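Local coordinates for glyoxalase-like domain protein (Staphylococcus aureus, PDB 3P8A) that is of unknown function but belongs to the glyoxalase-like (vicinal oxygen chelate, VOC) family, suggesting an enzymatic or small-molecule-binding role, at residues P134-R139 with Q169-D174; S206-L209 with D213-I216; D225-L228 with I233-R236. All coordinates share one frame; numbering follows the deposited sequence.

Contact 1. Residues P134-R139 with Q169-D174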
ATOM      1  N   PRO A 134     -10.922 -11.591   8.161  1.00 21.32           N
ATOM      2  CA  PRO A 134     -11.255 -10.417   7.325  1.00 20.51           C
ATOM      3  C   PRO A 134     -12.102  -9.342   7.992  1.00 24.80           C
ATOM      4  O   PRO A 134     -13.072  -9.647   8.698  1.00 23.73           O
ATOM      5  CB  PRO A 134     -11.933 -11.026   6.094  1.00 22.30           C
ATOM      6  CG  PRO A 134     -11.513 -12.464   6.092  1.00 27.95           C
ATOM      7  CD  PRO A 134     -11.398 -12.834   7.535  1.00 23.29           C
ATOM      8  N   ILE A 135     -11.678  -8.077   7.797  1.00 20.62           N
ATOM      9  CA  ILE A 135     -12.326  -6.870   8.307  1.00 20.04           C
ATOM     10  C   ILE A 135     -13.184  -6.301   7.174  1.00 22.32           C
ATOM     11  O   ILE A 135     -12.636  -5.911   6.139  1.00 20.19           O
ATOM     12  CB  ILE A 135     -11.279  -5.826   8.798  1.00 23.80           C
ATOM     13  CG1 ILE A 135     -10.327  -6.379   9.908  1.00 25.60           C
ATOM     14  CG2 ILE A 135     -11.940  -4.496   9.205  1.00 23.69           C
ATOM     15  CD1 ILE A 135     -10.960  -6.669  11.281  1.00 39.32           C
ATOM     16  N   GLN A 136     -14.514  -6.216   7.382  1.00 20.05           N
ATOM     17  CA  GLN A 136     -15.428  -5.622   6.396  1.00 20.64           C
ATOM     18  C   GLN A 136     -15.255  -4.094   6.366  1.00 24.51           C
ATOM     19  O   GLN A 136     -15.159  -3.448   7.413  1.00 23.25           O
ATOM     20  CB  GLN A 136     -16.884  -6.021   6.680  1.00 22.73           C
ATOM     21  CG  GLN A 136     -17.435  -7.097   5.719  1.00 37.58           C
ATOM     22  CD  GLN A 136     -17.583  -6.668   4.266  1.00 62.02           C
ATOM     23  OE1 GLN A 136     -17.789  -5.490   3.929  1.00 58.23           O
ATOM     24  NE2 GLN A 136     -17.516  -7.636   3.369  1.00 54.12           N
HETATM   25  N   MSE A 137     -15.137  -3.527   5.154  1.00 22.53           N
HETATM   26  CA  MSE A 137     -14.871  -2.104   4.972  1.00 21.55           C
HETATM   27  C   MSE A 137     -15.774  -1.507   3.905  1.00 24.55           C
HETATM   28  O   MSE A 137     -16.165  -2.192   2.957  1.00 22.64           O
HETATM   29  CB  MSE A 137     -13.423  -1.910   4.491  1.00 24.21           C
HETATM   30  CG  MSE A 137     -12.343  -2.298   5.489  1.00 32.03           C
HETATM   31 SE   MSE A 137     -12.050  -0.996   6.927  0.90 41.00          SE
HETATM   32  CE  MSE A 137     -11.579   0.575   5.878  1.00 37.19           C
ATOM     33  N   GLU A 138     -16.030  -0.203   4.014  1.00 21.46           N
ATOM     34  CA  GLU A 138     -16.817   0.529   3.036  1.00 21.58           C
ATOM     35  C   GLU A 138     -16.507   2.015   3.080  1.00 25.89           C
ATOM     36  O   GLU A 138     -15.975   2.524   4.064  1.00 27.06           O
ATOM     37  CB  GLU A 138     -18.342   0.312   3.217  1.00 23.08           C
ATOM     38  CG  GLU A 138     -18.922   0.887   4.504  1.00 37.59           C
ATOM     39  CD  GLU A 138     -20.437   0.990   4.559  1.00 71.15           C
ATOM     40  OE1 GLU A 138     -20.937   1.938   5.211  1.00 81.80           O
ATOM     41  OE2 GLU A 138     -21.126   0.123   3.972  1.00 61.75           O
ATOM     42  N   ARG A 139     -16.860   2.694   2.008  1.00 21.79           N
ATOM     43  CA  ARG A 139     -16.824   4.139   1.856  1.00 21.92           C
ATOM     44  C   ARG A 139     -17.851   4.502   0.794  1.00 28.92           C
ATOM     45  O   ARG A 139     -18.038   3.755  -0.174  1.00 27.29           O
ATOM     46  CB  ARG A 139     -15.402   4.742   1.598  1.00 19.32           C
ATOM     47  CG  ARG A 139     -14.702   4.300   0.327  1.00 26.06           C
ATOM     48  CD  ARG A 139     -13.420   5.077   0.019  1.00 18.63           C
ATOM     49  NE  ARG A 139     -12.557   4.340  -0.909  1.00 23.49           N
ATOM     50  CZ  ARG A 139     -12.673   4.329  -2.238  1.00 37.33           C
ATOM     51  NH1 ARG A 139     -13.630   5.029  -2.836  1.00 22.80           N
ATOM     52  NH2 ARG A 139     -11.838   3.612  -2.976  1.00 30.91           N
ATOM     53  N   GLN A 169      -9.661  -7.718  -0.733  1.00 15.05           N
ATOM     54  CA  GLN A 169     -10.571  -8.398  -1.636  1.00 15.73           C
ATOM     55  C   GLN A 169     -11.747  -7.440  -1.820  1.00 17.30           C
ATOM     56  O   GLN A 169     -12.498  -7.166  -0.879  1.00 13.15           O
ATOM     57  CB  GLN A 169     -11.049  -9.767  -1.133  1.00 17.03           C
ATOM     58  CG  GLN A 169     -11.767 -10.534  -2.261  1.00 21.67           C
ATOM     59  CD  GLN A 169     -12.483 -11.766  -1.785  1.00 31.00           C
ATOM     60  OE1 GLN A 169     -11.907 -12.649  -1.148  1.00 18.23           O
ATOM     61  NE2 GLN A 169     -13.738 -11.880  -2.155  1.00 27.02           N
ATOM     62  N   TRP A 170     -11.852  -6.898  -3.029  1.00 17.77           N
ATOM     63  CA  TRP A 170     -12.926  -5.981  -3.422  1.00 19.31           C
ATOM     64  C   TRP A 170     -14.218  -6.791  -3.619  1.00 27.71           C
ATOM     65  O   TRP A 170     -14.174  -7.876  -4.223  1.00 26.64           O
ATOM     66  CB  TRP A 170     -12.524  -5.268  -4.734  1.00 18.04           C
ATOM     67  CG  TRP A 170     -11.372  -4.329  -4.567  1.00 18.67           C
ATOM     68  CD1 TRP A 170     -10.078  -4.540  -4.948  1.00 21.66           C
ATOM     69  CD2 TRP A 170     -11.411  -3.021  -3.985  1.00 18.18           C
ATOM     70  NE1 TRP A 170      -9.304  -3.455  -4.611  1.00 20.58           N
ATOM     71  CE2 TRP A 170     -10.103  -2.491  -4.055  1.00 21.79           C
ATOM     72  CE3 TRP A 170     -12.433  -2.226  -3.442  1.00 19.00           C
ATOM     73  CZ2 TRP A 170      -9.782  -1.216  -3.561  1.00 20.94           C
ATOM     74  CZ3 TRP A 170     -12.106  -0.978  -2.924  1.00 20.55           C
ATOM     75  CH2 TRP A 170     -10.792  -0.489  -2.976  1.00 20.83           C
ATOM     76  N   GLU A 171     -15.361  -6.278  -3.101  1.00 26.83           N
ATOM     77  CA  GLU A 171     -16.671  -6.931  -3.276  1.00 28.09           C
ATOM     78  C   GLU A 171     -16.935  -7.089  -4.777  1.00 32.43           C
ATOM     79  O   GLU A 171     -17.166  -8.203  -5.249  1.00 30.58           O
ATOM     80  CB  GLU A 171     -17.786  -6.152  -2.554  1.00 29.99           C
ATOM     81  CG  GLU A 171     -18.557  -6.970  -1.524  1.00 44.82           C
ATOM     82  CD  GLU A 171     -17.770  -7.642  -0.409  1.00 74.40           C
ATOM     83  OE1 GLU A 171     -17.871  -8.885  -0.292  1.00 73.34           O
ATOM     84  OE2 GLU A 171     -17.083  -6.933   0.364  1.00 68.94           O
ATOM     85  N   GLU A 172     -16.758  -5.988  -5.532  1.00 31.86           N
ATOM     86  CA  GLU A 172     -16.841  -5.936  -6.996  1.00 33.49           C
ATOM     87  C   GLU A 172     -15.810  -6.915  -7.595  1.00 40.86           C
ATOM     88  O   GLU A 172     -14.672  -7.021  -7.116  1.00 40.05           O
ATOM     89  CB  GLU A 172     -16.573  -4.507  -7.484  1.00 34.75           C
ATOM     90  CG  GLU A 172     -17.336  -4.109  -8.729  1.00 46.97           C
ATOM     91  CD  GLU A 172     -17.619  -2.622  -8.790  1.00 72.44           C
ATOM     92  OE1 GLU A 172     -18.694  -2.201  -8.303  1.00 67.42           O
ATOM     93  OE2 GLU A 172     -16.740  -1.870  -9.273  1.00 66.64           O
ATOM     94  N   SER A 173     -16.247  -7.672  -8.598  1.00 40.20           N
ATOM     95  CA  SER A 173     -15.449  -8.689  -9.262  1.00 41.41           C
ATOM     96  C   SER A 173     -14.228  -8.118  -9.992  1.00 48.79           C
ATOM     97  O   SER A 173     -14.108  -6.908 -10.225  1.00 47.13           O
ATOM     98  CB  SER A 173     -16.310  -9.481 -10.248  1.00 46.29           C
ATOM     99  OG  SER A 173     -17.562  -9.884  -9.711  1.00 57.75           O
ATOM    100  N   ASP A 174     -13.313  -9.026 -10.326  1.00 49.05           N
ATOM    101  CA  ASP A 174     -12.130  -8.776 -11.126  1.00 50.29           C
ATOM    102  C   ASP A 174     -12.436  -9.535 -12.454  1.00 56.12           C
ATOM    103  O   ASP A 174     -12.664 -10.749 -12.430  1.00 56.28           O
ATOM    104  CB  ASP A 174     -10.885  -9.332 -10.415  1.00 52.26           C
ATOM    105  CG  ASP A 174      -9.546  -8.831 -10.915  1.00 62.09           C
ATOM    106  OD1 ASP A 174      -9.380  -8.697 -12.149  1.00 62.68           O
ATOM    107  OD2 ASP A 174      -8.639  -8.654 -10.086  1.00 67.99           O
TER
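The amide of Gln136 and the carboxylate of Glu171 approach from opposite directions with their planes 37° apart. Gln136 NE2 donates to Glu171 OE2 over 3.1 Å, with an N-H...O angle of 158°. The acceptor lies close to the plane of the amide, whereas the donor reaches OE2 from above the carboxylate plane, 41° out of it, instead of within it. Both chains are bent at the second side-chain torsion, which turns their polar ends toward one another across an exposed surface. A second meeting is looser: the guanidinium of Arg139 brings NH2 to 4.2 Å from Trp170 CH2, at the benzo end of the indole. Here both residues are buried, and the polar end of Arg139 has another partner, since NH2 hydrogen-bonds a bound glycerol that probably came from the crystallisation liquor but may mark a pocket of the glyoxalase-like domain. Arg177 makes a cation-pi contact with the same indole, and Trp149 meets it ring to ring. The strands 130-139 and 166-170 are not neighbours in the eight-stranded mixed sheet of this domain: strand 147-155 runs between them and takes the backbone hydrogen bonds of both, pairing Met137 with Trp149, Arg139 with Val147, and Gln169 with Gln150. The contact therefore spans this intervening strand by side chains, joining strand 130-139, outermost in the sheet, to the end of strand 166-170 and the turn that leads toward helix 176-181.

Contact 2. Residues S206-L209 with D213-I216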
ATOM      1  N   SER A 206      12.946 -12.631   4.639  1.00 11.97           N
ATOM      2  CA  SER A 206      12.507 -13.922   5.180  1.00 12.96           C
ATOM      3  C   SER A 206      10.991 -13.909   5.417  1.00 12.74           C
ATOM      4  O   SER A 206      10.302 -14.831   4.976  1.00 10.96           O
ATOM      5  CB  SER A 206      13.275 -14.244   6.468  1.00 17.00           C
ATOM      6  OG  SER A 206      12.725 -15.360   7.148  1.00 26.68           O
ATOM      7  N   ASN A 207      10.473 -12.840   6.057  1.00  8.96           N
ATOM      8  CA  ASN A 207       9.052 -12.668   6.342  1.00  8.37           C
ATOM      9  C   ASN A 207       8.224 -12.526   5.084  1.00 12.31           C
ATOM     10  O   ASN A 207       7.186 -13.170   4.985  1.00 11.37           O
ATOM     11  CB  ASN A 207       8.800 -11.445   7.239  1.00 10.42           C
ATOM     12  CG  ASN A 207       9.146 -11.689   8.677  1.00 21.99           C
ATOM     13  OD1 ASN A 207       9.296 -12.830   9.108  1.00 14.83           O
ATOM     14  ND2 ASN A 207       9.300 -10.619   9.435  1.00 10.69           N
ATOM     15  N   TRP A 208       8.660 -11.671   4.137  1.00  7.58           N
ATOM     16  CA  TRP A 208       7.931 -11.445   2.890  1.00  7.08           C
ATOM     17  C   TRP A 208       7.940 -12.668   1.984  1.00 11.30           C
ATOM     18  O   TRP A 208       6.934 -12.934   1.322  1.00  8.08           O
ATOM     19  CB  TRP A 208       8.447 -10.217   2.157  1.00  6.11           C
ATOM     20  CG  TRP A 208       8.044  -8.896   2.766  1.00  7.51           C
ATOM     21  CD1 TRP A 208       7.880  -8.609   4.089  1.00 10.41           C
ATOM     22  CD2 TRP A 208       7.910  -7.655   2.069  1.00  8.33           C
ATOM     23  NE1 TRP A 208       7.592  -7.270   4.255  1.00  9.79           N
ATOM     24  CE2 TRP A 208       7.595  -6.662   3.028  1.00 11.69           C
ATOM     25  CE3 TRP A 208       7.971  -7.290   0.713  1.00  9.52           C
ATOM     26  CZ2 TRP A 208       7.347  -5.329   2.673  1.00 10.99           C
ATOM     27  CZ3 TRP A 208       7.710  -5.973   0.359  1.00 10.60           C
ATOM     28  CH2 TRP A 208       7.409  -5.008   1.330  1.00 11.03           C
ATOM     29  N   LEU A 209       9.034 -13.443   1.973  1.00 10.46           N
ATOM     30  CA  LEU A 209       9.039 -14.693   1.175  1.00 11.38           C
ATOM     31  C   LEU A 209       8.022 -15.702   1.730  1.00 15.12           C
ATOM     32  O   LEU A 209       7.306 -16.347   0.962  1.00 13.62           O
ATOM     33  CB  LEU A 209      10.427 -15.337   1.147  1.00 12.20           C
ATOM     34  CG  LEU A 209      11.498 -14.604   0.358  1.00 17.65           C
ATOM     35  CD1 LEU A 209      12.872 -15.108   0.736  1.00 19.38           C
ATOM     36  CD2 LEU A 209      11.257 -14.699  -1.135  1.00 18.52           C
ATOM     37  N   ASP A 213       4.692 -15.549  -0.631  1.00 16.45           N
ATOM     38  CA  ASP A 213       5.101 -16.557  -1.604  1.00 17.14           C
ATOM     39  C   ASP A 213       5.851 -15.911  -2.783  1.00 17.52           C
ATOM     40  O   ASP A 213       5.610 -16.227  -3.952  1.00 15.83           O
ATOM     41  CB  ASP A 213       3.855 -17.350  -2.082  1.00 20.55           C
ATOM     42  CG  ASP A 213       4.055 -18.842  -2.044  1.00 46.82           C
ATOM     43  OD1 ASP A 213       3.413 -19.508  -1.191  1.00 49.79           O
ATOM     44  OD2 ASP A 213       4.874 -19.349  -2.842  1.00 58.76           O
HETATM   45  N   MSE A 214       6.722 -14.952  -2.466  1.00 13.48           N
HETATM   46  CA  MSE A 214       7.463 -14.201  -3.462  1.00 12.02           C
HETATM   47  C   MSE A 214       8.683 -14.968  -3.977  1.00 18.79           C
HETATM   48  O   MSE A 214       9.105 -15.938  -3.354  1.00 19.51           O
HETATM   49  CB  MSE A 214       7.893 -12.845  -2.865  1.00 12.95           C
HETATM   50  CG  MSE A 214       6.770 -11.824  -2.803  1.00 18.22           C
HETATM   51 SE   MSE A 214       7.385 -10.171  -1.948  1.00 24.49          SE
HETATM   52  CE  MSE A 214       5.706  -9.138  -1.797  1.00 21.34           C
ATOM     53  N   ASP A 215       9.219 -14.549  -5.127  1.00 15.55           N
ATOM     54  CA  ASP A 215      10.422 -15.118  -5.735  1.00 15.39           C
ATOM     55  C   ASP A 215      11.571 -14.125  -5.497  1.00 18.66           C
ATOM     56  O   ASP A 215      11.320 -12.925  -5.369  1.00 16.43           O
ATOM     57  CB  ASP A 215      10.231 -15.340  -7.249  1.00 17.83           C
ATOM     58  CG  ASP A 215       9.272 -16.466  -7.666  1.00 29.20           C
ATOM     59  OD1 ASP A 215       9.251 -17.519  -6.985  1.00 31.26           O
ATOM     60  OD2 ASP A 215       8.595 -16.314  -8.702  1.00 35.31           O
ATOM     61  N   ILE A 216      12.806 -14.645  -5.369  1.00 16.53           N
ATOM     62  CA  ILE A 216      14.019 -13.853  -5.185  1.00 17.32           C
ATOM     63  C   ILE A 216      14.512 -13.512  -6.579  1.00 19.39           C
ATOM     64  O   ILE A 216      14.645 -14.396  -7.425  1.00 19.27           O
ATOM     65  CB  ILE A 216      15.115 -14.580  -4.347  1.00 21.05           C
ATOM     66  CG1 ILE A 216      14.586 -15.019  -2.973  1.00 22.35           C
ATOM     67  CG2 ILE A 216      16.392 -13.716  -4.185  1.00 21.71           C
ATOM     68  CD1 ILE A 216      15.064 -16.382  -2.531  1.00 29.43           C
TER
HETATM   69  O   HOH W   1       8.412 -17.608  -1.459  1.00 41.28           O
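Trp208 and Met214 lie side by side and point the same way, while Leu209 and Ile216 cross at about a right angle; these two pairs hold the end of helix 201-212 against the start of strand 215-219. Met214 is a selenomethionine, and its chain, extended beyond CG, brings SE and CE beside Trp208 CE3. Its SE stands 5.3 Å from the centroid of the Trp208 six-membered ring, and its CE comes to 3.9 Å from Trp208 CE3. This is a Met-aromatic contact of oblique type, well off the ring normal. In the second pair, Leu209 has CG beside its own backbone N (chi1 -70°) and opposite the carbonyl carbon, and its CD2 packs 3.8 Å from Ile216 CG1. The same methyl rests 3.3 Å from Met214 O, so one branch touches both the carbonyl and the strand side chain. The helix runs on through Phe212 and ends at Asp213, the first residue to leave helical geometry, with positive phi. Asp213 N forms a weak, strongly bent bond to Leu209 O at 3.2 Å, the last trace of helical i to i+4 pairing. A water also donates to Leu209 O at 2.9 Å and to Met214 O at 2.6 Å, bridging the helix to the residue that follows Asp213. Leu226 and Phe235 of the adjoining sheet pack against Trp208 and Met214, and Phe212 meets the Trp208 ring edge-to-face. Chemically, apolar and selenium-aromatic contacts carry the packing, while the one direct backbone bond between the segments, at Leu209 O near the helix C-terminus, is weak and a water supplements it.

Contact 3. Residues D225-L228 with I233-R236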
ATOM      1  N   ASP A 225      16.035  -7.853  -4.242  1.00  8.38           N
ATOM      2  CA  ASP A 225      14.840  -7.604  -5.053  1.00  7.66           C
ATOM      3  C   ASP A 225      13.932  -8.816  -4.966  1.00 10.39           C
ATOM      4  O   ASP A 225      14.385  -9.957  -5.111  1.00  8.80           O
ATOM      5  CB  ASP A 225      15.183  -7.325  -6.509  1.00  8.81           C
ATOM      6  CG  ASP A 225      15.788  -5.963  -6.722  1.00 15.65           C
ATOM      7  OD1 ASP A 225      15.589  -5.087  -5.856  1.00 17.65           O
ATOM      8  OD2 ASP A 225      16.475  -5.779  -7.743  1.00 14.37           O
ATOM      9  N   LEU A 226      12.671  -8.570  -4.674  1.00  8.59           N
ATOM     10  CA  LEU A 226      11.649  -9.616  -4.584  1.00  8.05           C
ATOM     11  C   LEU A 226      10.550  -9.353  -5.623  1.00 13.07           C
ATOM     12  O   LEU A 226      10.384  -8.225  -6.067  1.00 10.24           O
ATOM     13  CB  LEU A 226      11.076  -9.655  -3.165  1.00  8.00           C
ATOM     14  CG  LEU A 226      12.059  -9.967  -2.024  1.00 12.73           C
ATOM     15  CD1 LEU A 226      11.347  -9.989  -0.687  1.00 13.98           C
ATOM     16  CD2 LEU A 226      12.786 -11.270  -2.253  1.00 10.95           C
ATOM     17  N   ILE A 227       9.836 -10.404  -6.049  1.00 11.04           N
ATOM     18  CA  ILE A 227       8.744 -10.258  -6.998  1.00 11.31           C
ATOM     19  C   ILE A 227       7.605 -11.201  -6.606  1.00 14.80           C
ATOM     20  O   ILE A 227       7.863 -12.311  -6.144  1.00 12.42           O
ATOM     21  CB  ILE A 227       9.207 -10.430  -8.488  1.00 15.47           C
ATOM     22  CG1 ILE A 227       8.184  -9.803  -9.479  1.00 16.16           C
ATOM     23  CG2 ILE A 227       9.564 -11.906  -8.840  1.00 16.20           C
ATOM     24  CD1 ILE A 227       8.626  -9.689 -11.036  1.00 16.99           C
ATOM     25  N   LEU A 228       6.345 -10.769  -6.802  1.00 12.71           N
ATOM     26  CA  LEU A 228       5.201 -11.647  -6.562  1.00 12.14           C
ATOM     27  C   LEU A 228       5.139 -12.590  -7.758  1.00 15.64           C
ATOM     28  O   LEU A 228       5.541 -12.211  -8.854  1.00 14.10           O
ATOM     29  CB  LEU A 228       3.911 -10.840  -6.476  1.00 11.86           C
ATOM     30  CG  LEU A 228       3.691 -10.026  -5.228  1.00 14.57           C
ATOM     31  CD1 LEU A 228       2.720  -8.893  -5.508  1.00 14.20           C
ATOM     32  CD2 LEU A 228       3.187 -10.897  -4.083  1.00 17.67           C
ATOM     33  N   ILE A 233       5.604  -6.035 -10.598  1.00 16.73           N
ATOM     34  CA  ILE A 233       6.216  -5.017  -9.729  1.00 15.59           C
ATOM     35  C   ILE A 233       7.398  -5.620  -8.956  1.00 15.15           C
ATOM     36  O   ILE A 233       7.254  -6.684  -8.342  1.00 12.29           O
ATOM     37  CB  ILE A 233       5.190  -4.405  -8.709  1.00 19.27           C
ATOM     38  CG1 ILE A 233       3.863  -3.895  -9.307  1.00 21.52           C
ATOM     39  CG2 ILE A 233       5.820  -3.404  -7.723  1.00 16.63           C
ATOM     40  CD1 ILE A 233       3.923  -2.974 -10.374  1.00 29.88           C
ATOM     41  N   TYR A 234       8.532  -4.910  -8.921  1.00  9.24           N
ATOM     42  CA  TYR A 234       9.656  -5.348  -8.102  1.00  9.42           C
ATOM     43  C   TYR A 234       9.530  -4.728  -6.725  1.00 10.94           C
ATOM     44  O   TYR A 234       8.990  -3.632  -6.593  1.00 10.54           O
ATOM     45  CB  TYR A 234      11.003  -5.019  -8.758  1.00 12.39           C
ATOM     46  CG  TYR A 234      11.224  -5.853  -9.993  1.00 18.16           C
ATOM     47  CD1 TYR A 234      11.777  -7.124  -9.907  1.00 20.37           C
ATOM     48  CD2 TYR A 234      10.752  -5.433 -11.235  1.00 20.89           C
ATOM     49  CE1 TYR A 234      11.930  -7.923 -11.031  1.00 20.81           C
ATOM     50  CE2 TYR A 234      10.901  -6.224 -12.366  1.00 22.69           C
ATOM     51  CZ  TYR A 234      11.479  -7.476 -12.257  1.00 27.98           C
ATOM     52  OH  TYR A 234      11.636  -8.279 -13.363  1.00 29.00           O
ATOM     53  N   PHE A 235       9.969  -5.458  -5.707  1.00  5.96           N
ATOM     54  CA  PHE A 235       9.999  -5.023  -4.318  1.00  5.79           C
ATOM     55  C   PHE A 235      11.447  -5.040  -3.906  1.00 10.26           C
ATOM     56  O   PHE A 235      12.050  -6.112  -3.791  1.00 10.27           O
ATOM     57  CB  PHE A 235       9.134  -5.929  -3.411  1.00  7.86           C
ATOM     58  CG  PHE A 235       7.696  -5.880  -3.832  1.00 10.42           C
ATOM     59  CD1 PHE A 235       6.890  -4.791  -3.489  1.00 12.87           C
ATOM     60  CD2 PHE A 235       7.176  -6.843  -4.697  1.00 11.93           C
ATOM     61  CE1 PHE A 235       5.566  -4.713  -3.935  1.00 12.35           C
ATOM     62  CE2 PHE A 235       5.854  -6.749  -5.155  1.00 14.42           C
ATOM     63  CZ  PHE A 235       5.062  -5.688  -4.767  1.00 11.86           C
ATOM     64  N   ARG A 236      12.035  -3.850  -3.774  1.00  5.56           N
ATOM     65  CA  ARG A 236      13.418  -3.747  -3.394  1.00  6.55           C
ATOM     66  C   ARG A 236      13.512  -3.417  -1.927  1.00 10.24           C
ATOM     67  O   ARG A 236      12.994  -2.382  -1.504  1.00 11.16           O
ATOM     68  CB  ARG A 236      14.160  -2.702  -4.273  1.00  5.35           C
ATOM     69  CG  ARG A 236      15.634  -2.520  -3.853  1.00  8.41           C
ATOM     70  CD  ARG A 236      16.419  -1.769  -4.888  1.00 10.78           C
ATOM     71  NE  ARG A 236      16.562  -2.577  -6.098  1.00 12.22           N
ATOM     72  CZ  ARG A 236      17.256  -2.234  -7.173  1.00 10.07           C
ATOM     73  NH1 ARG A 236      17.884  -1.070  -7.222  1.00  8.54           N
ATOM     74  NH2 ARG A 236      17.336  -3.060  -8.205  1.00  7.17           N
TER
HETATM   75  O   HOH W   2       5.297  -8.429  -8.301  1.00 17.18           O
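Strands 223-227 and 234-239 form an antiparallel beta hairpin, and Leu226 pairs with Phe235 through two backbone hydrogen bonds, Leu226 N to Phe235 O at 2.7 Å and Phe235 N to Leu226 O at 2.8 Å. Next to them, Asp225 and Arg236 are a non-hydrogen-bonded pair joined by their side chains instead. Arg236 grips the carboxylate side-on: NE donates to Asp225 OD1 at 2.7 Å and NH2 to Asp225 OD2 at 2.9 Å. Each oxygen uses its syn lone pair, and the two flat groups are 9° apart, so the bidentate salt bridge is nearly coplanar. On the same face of the sheet, Ile227 has CG1 anti to its backbone N (chi1 -160°) and sets CD1 over one face of the Tyr234 ring, a CH-pi contact 4.1 Å from the centroid. Leu226 and Phe235 point to the opposite face, where helix 201-212 packs through Trp208. Leu228 CD1 reaches Phe235 CE2 there, at 3.8 Å. Toward the turn the two backbones diverge, and a water links them, accepting from Leu228 N at 3.0 Å and donating to Ile233 O at 2.6 Å.

From the N terminus, contact 1 comes first: it closes a loop of 29 residues holding strand 147-155 and the start of 166-170, and ties edge strand 130-139 to the end of 166-170 across 147-155. Contact 2 follows, closing the short link from helix 201-212 into strand 215-219, and contact 3 closes the hairpin of strands 223-227 and 234-239. The three lie in series and neither nest nor cross. Contact 1 stands about 25 Å, centre to centre, from each of the others, in a different sheet. Contacts 2 and 3 touch in the seven-stranded sheet, where Asp215 N probably hydrogen-bonds Ile227 O at 2.8 Å, and Met214 packs on Leu228; the helix packs on that sheet's face.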